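Local structure of NADP-dependent 2-hydroxyacid dehydrogenase (Rhizobium etli, 4XCV) at residues V22-F27 with F294-E298; V69-A75 with I89-F94; L115-H121 with L133-A138. The protein probably catalyses the NADPH-dependent interconversion of 2-oxoacids and D-2-hydroxyacids, binding the dinucleotide between its two domains. One frame throughout, in Å; residues are numbered along the deposited sequence.

Contact 1 of 3, residues V22-F27 with F294-E298; sequences VLKTAF and FRHVE
Phe294 is the main bump of this contact, and its hollow is built from Val22, Leu23, Ala26 and Phe27, at and beyond helix 16-23. With CG beside the backbone N (chi1 -64°), the Phe294 ring leans out from helix 292-305 into that hollow. Leu23 CD2 comes to 3.5 Å from Phe294 CE1, the two side chains crossing at about a right angle, and Ala26 CB lies farther back, near the root of the ring. Val22 CG1 borders the ring near CD2, a less certain contact that holds for one of two modelled conformers. The remaining wall is Phe27, whose CE2 sits at the edge of the Phe294 ring, 3.7 Å from CD1, with the ring planes 73° apart. Phe27 in turn fits into a notch of the helix: Val297 CG1 meets its edge, 3.8 Å from CE1, while Glu298 CG packs 3.6 Å from its CD1.

The Glu298 carboxylate passes over one face of the Phe27 ring to reach the backbone. OE2 accepts Phe27 N at 2.9 Å in a nearly straight bond (171°), and Arg295 NH1 reaches OE2 from the opposite face of the carboxylate while Arg295 NE donates to OE1. With an alanine in place of Glu298, Phe27 N would probably lose its acceptor and Arg295 its opposite charge, the guanidinium being held less firmly. One water joins Arg295 NH1 to Val22 O and Thr25 OG1. The apolar socket thus has a polar rim, where a side-on salt bridge fixes the carboxylate that receives the turning backbone.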
# COMPACT_ATOMS: atom_id res chain seq x y z
N VAL A 22 -6.66 -32.76 1.45
CA VAL A 22 -5.95 -32.34 2.66
C VAL A 22 -6.03 -33.39 3.72
O VAL A 22 -5.07 -33.65 4.42
CB VAL A 22 -6.50 -31.01 3.27
CG1 VAL A 22 -5.69 -30.58 4.49
CG2 VAL A 22 -6.50 -29.91 2.24
N LEU A 23 -7.19 -34.01 3.86
CA LEU A 23 -7.32 -34.98 4.92
C LEU A 23 -6.43 -36.19 4.76
O LEU A 23 -6.22 -36.93 5.71
CB LEU A 23 -8.77 -35.40 5.12
CG LEU A 23 -9.67 -34.32 5.70
CD1 LEU A 23 -11.07 -34.87 5.73
CD2 LEU A 23 -9.19 -33.87 7.07
N LYS A 24 -5.90 -36.46 3.56
CA LYS A 24 -4.93 -37.56 3.34
C LYS A 24 -3.72 -37.43 4.22
O LYS A 24 -3.12 -38.42 4.56
CB LYS A 24 -4.39 -37.59 1.90
CG LYS A 24 -5.38 -37.94 0.82
CD LYS A 24 -4.71 -37.89 -0.54
CE LYS A 24 -5.74 -38.11 -1.62
NZ LYS A 24 -6.14 -39.54 -1.68
N THR A 25 -3.34 -36.19 4.54
CA THR A 25 -2.10 -35.97 5.30
C THR A 25 -2.32 -35.31 6.67
O THR A 25 -1.35 -35.05 7.40
CB THR A 25 -1.09 -35.12 4.51
OG1 THR A 25 -1.62 -33.87 4.11
CG2 THR A 25 -0.61 -35.94 3.28
N ALA A 26 -3.57 -35.08 7.03
CA ALA A 26 -3.88 -34.41 8.28
C ALA A 26 -4.11 -35.41 9.40
O ALA A 26 -4.54 -36.56 9.22
CB ALA A 26 -5.14 -33.57 8.15
N PHE A 27 -3.91 -34.92 10.62
CA PHE A 27 -4.22 -35.72 11.80
C PHE A 27 -3.55 -37.09 11.75
O PHE A 27 -4.22 -38.12 11.99
CB PHE A 27 -5.75 -35.87 11.95
CG PHE A 27 -6.48 -34.55 11.98
CD1 PHE A 27 -6.23 -33.60 12.96
CD2 PHE A 27 -7.47 -34.25 11.03
CE1 PHE A 27 -6.88 -32.37 12.96
CE2 PHE A 27 -8.12 -33.06 11.05
CZ PHE A 27 -7.84 -32.12 12.00
N PHE A 294 -6.03 -27.07 9.08
CA PHE A 294 -5.72 -28.35 9.68
C PHE A 294 -4.47 -28.25 10.52
O PHE A 294 -4.43 -28.81 11.59
CB PHE A 294 -5.64 -29.43 8.58
CG PHE A 294 -6.95 -29.60 7.93
CD1 PHE A 294 -7.87 -30.44 8.50
CD2 PHE A 294 -7.35 -28.81 6.86
CE1 PHE A 294 -9.14 -30.54 8.00
CE2 PHE A 294 -8.63 -28.91 6.36
CZ PHE A 294 -9.51 -29.80 6.94
N ARG A 295 -3.46 -27.52 10.07
CA ARG A 295 -2.32 -27.30 10.93
C ARG A 295 -2.68 -26.60 12.25
O ARG A 295 -2.18 -26.94 13.32
CB ARG A 295 -1.25 -26.47 10.21
CG ARG A 295 -0.64 -27.10 8.99
CD ARG A 295 0.01 -28.45 9.24
NE ARG A 295 -0.96 -29.55 9.15
CZ ARG A 295 -1.47 -30.04 8.03
NH1 ARG A 295 -2.33 -31.07 8.10
NH2 ARG A 295 -1.12 -29.56 6.82
N HIS A 296 -3.59 -25.64 12.15
CA HIS A 296 -4.08 -24.92 13.35
C HIS A 296 -4.79 -25.86 14.33
O HIS A 296 -4.55 -25.83 15.55
CB HIS A 296 -5.01 -23.78 12.85
CG HIS A 296 -6.07 -23.37 13.82
ND1 HIS A 296 -5.86 -22.53 14.88
CD2 HIS A 296 -7.39 -23.69 13.85
CE1 HIS A 296 -7.00 -22.34 15.52
NE2 HIS A 296 -7.94 -23.06 14.93
N VAL A 297 -5.67 -26.70 13.81
CA VAL A 297 -6.42 -27.60 14.67
C VAL A 297 -5.47 -28.60 15.34
O VAL A 297 -5.55 -28.89 16.54
CB VAL A 297 -7.56 -28.33 13.92
CG1 VAL A 297 -8.16 -29.36 14.83
CG2 VAL A 297 -8.61 -27.34 13.44
N GLU A 298 -4.56 -29.15 14.53
CA GLU A 298 -3.57 -30.09 15.05
C GLU A 298 -2.73 -29.48 16.20
O GLU A 298 -2.48 -30.15 17.20
CB GLU A 298 -2.65 -30.55 13.92
CG GLU A 298 -3.33 -31.46 12.90
CD GLU A 298 -2.53 -31.53 11.61
OE1 GLU A 298 -1.41 -30.91 11.53
OE2 GLU A 298 -2.97 -32.21 10.66
O HOH W 1 -3.03 -31.84 5.53
O HOH W 2 -0.73 -34.75 10.08

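Contact 2 of 3, residues V69-A75 with I89-F94; sequences VIFSGGA and IPIVRF. With NDP (NADPH dihydro-nicotinamide-adenine-dinucleotide phosphate), chain B.
Phe71 and Val92 stand side by side on one face of a pair of parallel strands and point the same way, Phe71 CD1 3.6 Å from Val92 CB. Val69 joins them: its CG1 lies over a face of the Phe71 ring, near the rim, and touches Val92 CG2 at 3.9 Å. On the other face Ile70 stands beside Ile91, and Ile89 CD1 approaches Ile70 CG1 at 3.8 Å, the two side chains crossing at about a right angle. Beneath them Ile70 N bonds to Pro90 O, Val92 N to Ile70 O and Ser72 N to Val92 O, the regular parallel pattern.

Past the strands the character changes. Phe94 turns a ring edge to Gly74, while Arg93, extended from CG to NE in the conformer described, runs on to the cofactor. Its NH1 donates to Ala75 O at 3.2 Å, in the plane of both the guanidinium and the carbonyl, and NH2 donates to the NADPH phosphate oxygen O2N at 2.6 Å; O2A lies over a guanidinium face. Ala75 CB touches the nicotinamide ring at C6N, 3.6 Å away.

The pair closes a beta-alpha-beta unit through helix 78-81, whose His79 bonds Ser72 OG. Strand 50-54 flanks 69-72 on its other side, 91-92 ends the sheet within this chain, and helix 292-305 covers the face carrying Phe71 and Val92.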
# COMPACT_ATOMS: atom_id res chain seq x y z
N VAL A 69 -13.95 -30.49 22.41
CA VAL A 69 -13.62 -29.21 21.81
C VAL A 69 -14.27 -29.17 20.44
O VAL A 69 -14.23 -30.15 19.69
CB VAL A 69 -12.09 -28.98 21.64
CG1 VAL A 69 -11.85 -27.53 21.19
CG2 VAL A 69 -11.33 -29.30 22.93
N ILE A 70 -14.83 -28.01 20.11
CA ILE A 70 -15.26 -27.69 18.76
C ILE A 70 -14.29 -26.68 18.12
O ILE A 70 -13.98 -25.65 18.74
CB ILE A 70 -16.69 -27.11 18.74
CG1 ILE A 70 -17.69 -28.19 19.14
CG2 ILE A 70 -17.06 -26.49 17.41
CD1 ILE A 70 -19.00 -27.64 19.60
N PHE A 71 -13.87 -26.98 16.89
CA PHE A 71 -13.05 -26.10 16.10
C PHE A 71 -13.86 -25.55 14.97
O PHE A 71 -14.43 -26.29 14.17
CB PHE A 71 -11.81 -26.81 15.58
CG PHE A 71 -10.89 -27.28 16.66
CD1 PHE A 71 -9.93 -26.41 17.14
CD2 PHE A 71 -10.98 -28.54 17.22
CE1 PHE A 71 -9.06 -26.79 18.14
CE2 PHE A 71 -10.11 -28.94 18.22
CZ PHE A 71 -9.14 -28.07 18.67
N SER A 72 -13.96 -24.22 14.90
CA SER A 72 -14.55 -23.59 13.73
C SER A 72 -13.68 -23.79 12.51
O SER A 72 -12.46 -23.70 12.56
CB SER A 72 -14.73 -22.08 13.99
OG SER A 72 -15.37 -21.53 12.85
N GLY A 73 -14.31 -24.08 11.37
CA GLY A 73 -13.62 -24.14 10.11
C GLY A 73 -13.35 -22.82 9.46
O GLY A 73 -12.70 -22.74 8.41
N GLY A 74 -13.88 -21.78 10.09
CA GLY A 74 -13.72 -20.40 9.64
C GLY A 74 -13.19 -19.49 10.71
O GLY A 74 -13.17 -19.82 11.90
N ALA A 75 -12.81 -18.29 10.26
CA ALA A 75 -12.44 -17.20 11.14
C ALA A 75 -13.62 -16.70 11.93
O ALA A 75 -13.46 -16.09 13.00
CB ALA A 75 -11.81 -16.06 10.34
N ILE A 89 -18.85 -26.52 25.75
CA ILE A 89 -17.46 -26.89 25.62
C ILE A 89 -16.77 -25.78 24.82
O ILE A 89 -17.44 -24.99 24.14
CB ILE A 89 -17.26 -28.23 24.89
CG1 ILE A 89 -17.93 -28.24 23.50
CG2 ILE A 89 -17.79 -29.40 25.72
CD1 ILE A 89 -17.65 -29.50 22.70
N PRO A 90 -15.44 -25.70 24.90
CA PRO A 90 -14.77 -24.60 24.20
C PRO A 90 -14.98 -24.67 22.70
O PRO A 90 -14.97 -25.75 22.10
CB PRO A 90 -13.29 -24.81 24.53
CG PRO A 90 -13.30 -25.56 25.82
CD PRO A 90 -14.51 -26.44 25.79
N ILE A 91 -15.19 -23.49 22.11
CA ILE A 91 -15.21 -23.34 20.67
C ILE A 91 -14.03 -22.49 20.28
O ILE A 91 -13.88 -21.36 20.78
CB ILE A 91 -16.50 -22.65 20.23
CG1 ILE A 91 -17.72 -23.51 20.61
CG2 ILE A 91 -16.45 -22.40 18.73
CD1 ILE A 91 -19.01 -22.77 20.62
N VAL A 92 -13.18 -23.03 19.44
CA VAL A 92 -11.92 -22.41 19.03
C VAL A 92 -12.08 -21.85 17.63
O VAL A 92 -12.45 -22.59 16.71
CB VAL A 92 -10.76 -23.46 19.07
CG1 VAL A 92 -9.45 -22.93 18.51
CG2 VAL A 92 -10.55 -23.95 20.47
N ARG A 93 -11.80 -20.56 17.43
CA ARG A 93 -11.89 -20.01 16.09
C ARG A 93 -10.60 -20.19 15.33
O ARG A 93 -9.55 -20.42 15.89
CB ARG A 93 -12.36 -18.57 16.10
CG ARG A 93 -11.34 -17.65 16.60
CD ARG A 93 -12.00 -16.28 16.79
NE ARG A 93 -11.01 -15.28 16.87
CZ ARG A 93 -10.62 -14.53 15.84
NH1 ARG A 93 -11.15 -14.63 14.60
NH2 ARG A 93 -9.68 -13.68 16.06
N PHE A 94 -10.72 -20.20 14.01
CA PHE A 94 -9.63 -20.41 13.16
C PHE A 94 -8.93 -19.11 13.00
O PHE A 94 -9.48 -18.20 12.37
CB PHE A 94 -10.09 -20.97 11.83
CG PHE A 94 -9.00 -21.11 10.82
CD1 PHE A 94 -7.66 -21.35 11.17
CD2 PHE A 94 -9.32 -21.05 9.48
CE1 PHE A 94 -6.68 -21.43 10.23
CE2 PHE A 94 -8.33 -21.23 8.52
CZ PHE A 94 -7.01 -21.41 8.92
PA NDP B . -11.01 -10.60 17.09
O1A NDP B . -9.56 -10.81 17.43
O2A NDP B . -12.09 -11.41 17.78
O5B NDP B . -11.30 -9.04 17.30
C5B NDP B . -12.65 -8.56 17.19
C4B NDP B . -12.62 -7.09 17.51
O4B NDP B . -13.93 -6.57 17.28
C3B NDP B . -12.26 -6.82 18.95
O3B NDP B . -11.46 -5.63 19.05
C2B NDP B . -13.62 -6.61 19.55
O2B NDP B . -13.65 -5.76 20.74
C1B NDP B . -14.34 -5.88 18.42
N9A NDP B . -15.80 -5.92 18.54
C8A NDP B . -16.55 -7.03 18.55
N7A NDP B . -17.85 -6.69 18.78
C5A NDP B . -17.87 -5.34 18.96
C6A NDP B . -18.87 -4.42 19.29
N6A NDP B . -20.14 -4.80 19.43
N1A NDP B . -18.52 -3.14 19.42
C2A NDP B . -17.24 -2.74 19.25
N3A NDP B . -16.23 -3.56 18.95
C4A NDP B . -16.59 -4.85 18.80
O3 NDP B . -11.24 -10.80 15.51
PN NDP B . -10.19 -10.68 14.30
O1N NDP B . -9.53 -9.35 14.42
O2N NDP B . -9.31 -11.84 14.25
O5D NDP B . -11.16 -10.77 13.06
C5D NDP B . -12.25 -9.84 12.91
C4D NDP B . -13.21 -10.44 11.88
O4D NDP B . -12.63 -10.40 10.58
C3D NDP B . -13.54 -11.90 12.07
O3D NDP B . -14.59 -12.08 13.03
C2D NDP B . -13.94 -12.37 10.68
O2D NDP B . -15.38 -12.29 10.54
C1D NDP B . -13.34 -11.34 9.76
N1N NDP B . -12.37 -11.84 8.78
C2N NDP B . -12.52 -11.55 7.45
C3N NDP B . -11.70 -12.08 6.51
C7N NDP B . -11.80 -11.76 5.12
O7N NDP B . -11.26 -12.56 4.31
N7N NDP B . -12.39 -10.67 4.66
C4N NDP B . -10.57 -12.94 6.93
C5N NDP B . -10.49 -13.15 8.36
C6N NDP B . -11.35 -12.67 9.24
P2B NDP B . -12.80 -6.20 22.05
O1X NDP B . -13.27 -5.27 23.13
O2X NDP B . -13.16 -7.65 22.31
O3X NDP B . -11.38 -6.09 21.70
O HOH W 3 -10.64 -23.59 14.76

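Contact 3 of 3, residues L115-H121 with L133-A138; sequences LRGQYGH and LIAPEA
His121 and Leu133, packed against each other, both reach one polar atom: OD2 of Asp284 of the second subunit is hydrogen-bonded to the side-chain NE2 of His121 and to the backbone N of Leu133. Between the two residues the fit is a CH-pi contact. Leu133 CD1 stands over the centre of the imidazole, 3.6 Å from its centroid and 12° off the ring normal, as the side chains slide past each other in opposite directions. The same methyl also rests 3.6 Å from Gly117 O, which accepts His121 N at 2.9 Å in the first turn of helix 118-126. Gly117, with its positive phi of 80°, is the break between that helix and helix 100-116. Its backbone angles alone would press a CB against the preceding carbonyl O, and the missing CB also lets Leu133 CD1 come close; Gly120 flanks the same methyl.

Farther along, Ala135 CB points at the end of helix 100-116, 3.3 Å from Leu115 O, and also borders Arg116 near NE. The Arg116 chain, bent at chi2 and chi3, carries its guanidinium across to the second subunit, where it forms a salt bridge with Glu105 and a hydrogen bond to Ala285 O. Leu115, its CG anti to the backbone N (chi1 -180°), presents both methyls to the loop as it curves past: CD1 lies 3.3 Å from Pro136 O and CD2 3.9 Å from Ala138 CB.

No hydrogen bond joins the two segments directly. Within the chain they meet through methyls, a ring face and carbonyl oxygens, while His121 NE2 and the Arg116 guanidinium bond to the second subunit. The carboxylate of its Asp284 probably favours a proton on His121 NE2. The apolar packing is consistent with holding these donors toward the dimer interface.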
# COMPACT_ATOMS: atom_id res chain seq x y z
N LEU A 115 -6.16 7.32 -0.63
CA LEU A 115 -5.35 8.50 -0.35
C LEU A 115 -4.80 9.10 -1.64
O LEU A 115 -4.82 10.35 -1.81
CB LEU A 115 -4.16 8.12 0.54
CG LEU A 115 -3.23 9.26 0.93
CD1 LEU A 115 -3.84 10.23 1.91
CD2 LEU A 115 -1.92 8.71 1.48
N ARG A 116 -4.34 8.24 -2.56
CA ARG A 116 -3.56 8.68 -3.69
C ARG A 116 -4.39 8.91 -4.94
O ARG A 116 -3.85 9.48 -5.91
CB ARG A 116 -2.39 7.71 -3.94
CG ARG A 116 -1.45 7.64 -2.75
CD ARG A 116 -0.89 8.99 -2.35
NE ARG A 116 -0.10 9.57 -3.45
CZ ARG A 116 1.21 9.64 -3.55
NH1 ARG A 116 2.01 9.43 -2.53
NH2 ARG A 116 1.74 10.01 -4.69
N GLY A 117 -5.65 8.54 -4.94
CA GLY A 117 -6.48 8.73 -6.09
C GLY A 117 -6.33 7.72 -7.18
O GLY A 117 -6.37 8.05 -8.37
N GLN A 118 -6.19 6.44 -6.82
CA GLN A 118 -6.08 5.41 -7.81
C GLN A 118 -7.25 5.37 -8.77
O GLN A 118 -7.07 5.09 -9.94
CB GLN A 118 -5.91 4.08 -7.12
CG GLN A 118 -5.71 2.88 -8.04
CD GLN A 118 -4.50 2.98 -8.88
OE1 GLN A 118 -3.53 3.60 -8.46
NE2 GLN A 118 -4.53 2.33 -10.01
N TYR A 119 -8.46 5.61 -8.28
CA TYR A 119 -9.62 5.59 -9.17
C TYR A 119 -9.44 6.61 -10.29
O TYR A 119 -9.66 6.34 -11.50
CB TYR A 119 -10.90 5.93 -8.42
CG TYR A 119 -12.04 6.25 -9.38
CD1 TYR A 119 -12.68 5.25 -10.02
CD2 TYR A 119 -12.41 7.57 -9.64
CE1 TYR A 119 -13.75 5.52 -10.92
CE2 TYR A 119 -13.45 7.85 -10.51
CZ TYR A 119 -14.10 6.84 -11.14
OH TYR A 119 -15.11 7.21 -12.03
N GLY A 120 -9.05 7.82 -9.95
CA GLY A 120 -8.87 8.86 -10.95
C GLY A 120 -7.72 8.56 -11.87
O GLY A 120 -7.82 8.74 -13.08
N HIS A 121 -6.60 8.14 -11.30
CA HIS A 121 -5.45 7.76 -12.10
C HIS A 121 -5.82 6.70 -13.12
O HIS A 121 -5.42 6.79 -14.30
CB HIS A 121 -4.29 7.27 -11.25
CG HIS A 121 -3.55 8.39 -10.59
ND1 HIS A 121 -3.19 8.37 -9.27
CD2 HIS A 121 -3.04 9.54 -11.09
CE1 HIS A 121 -2.50 9.46 -8.98
NE2 HIS A 121 -2.42 10.20 -10.06
N LEU A 133 -2.85 14.62 -10.25
CA LEU A 133 -3.75 14.77 -9.12
C LEU A 133 -3.04 15.22 -7.88
O LEU A 133 -1.83 15.04 -7.76
CB LEU A 133 -4.40 13.41 -8.85
CG LEU A 133 -5.08 12.71 -10.01
CD1 LEU A 133 -5.71 11.41 -9.53
CD2 LEU A 133 -6.12 13.59 -10.66
N ILE A 134 -3.80 15.87 -7.01
CA ILE A 134 -3.30 16.32 -5.70
C ILE A 134 -3.73 15.32 -4.66
O ILE A 134 -4.91 14.96 -4.59
CB ILE A 134 -3.93 17.69 -5.34
CG1 ILE A 134 -3.58 18.70 -6.39
CG2 ILE A 134 -3.50 18.09 -3.94
CD1 ILE A 134 -2.10 18.94 -6.54
N ALA A 135 -2.79 14.86 -3.84
CA ALA A 135 -3.15 14.00 -2.72
C ALA A 135 -2.46 14.52 -1.48
O ALA A 135 -1.31 14.93 -1.52
CB ALA A 135 -2.71 12.58 -2.98
N PRO A 136 -3.18 14.52 -0.38
CA PRO A 136 -2.54 14.90 0.85
C PRO A 136 -1.59 13.80 1.34
O PRO A 136 -1.78 12.64 0.99
CB PRO A 136 -3.70 15.00 1.85
CG PRO A 136 -4.74 14.11 1.34
CD PRO A 136 -4.53 13.99 -0.17
N GLU A 137 -0.57 14.16 2.11
CA GLU A 137 0.25 13.09 2.73
C GLU A 137 -0.61 12.33 3.76
O GLU A 137 -1.63 12.83 4.27
CB GLU A 137 1.53 13.60 3.35
CG GLU A 137 1.42 14.40 4.60
CD GLU A 137 2.85 14.70 5.09
OE1 GLU A 137 3.54 13.82 5.63
OE2 GLU A 137 3.32 15.87 4.93
N ALA A 138 -0.24 11.07 3.99
CA ALA A 138 -0.97 10.21 4.87
C ALA A 138 -1.19 10.83 6.24
O ALA A 138 -2.25 10.62 6.81
CB ALA A 138 -0.26 8.88 5.01

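Contacts 1 and 2 belong to the same domain and touch each other: helix 292-305 supplies one segment of contact 1, and its His296 and Val297 pack on the strand side chains of contact 2. Contact 2 is buried sheet core that ends in a charged site at the cofactor; contact 1, nearer the surface, combines an apolar socket with a salt bridge and waters. Contact 3 lies on the other side of the chain's centre, its own centre about 41 Å from that of contact 2, within the NAD-binding domain. Unlike the others it has no hydrogen bond between its segments and directs its polarity to the second subunit. Contact 1 closes the loop of chain that encloses both others.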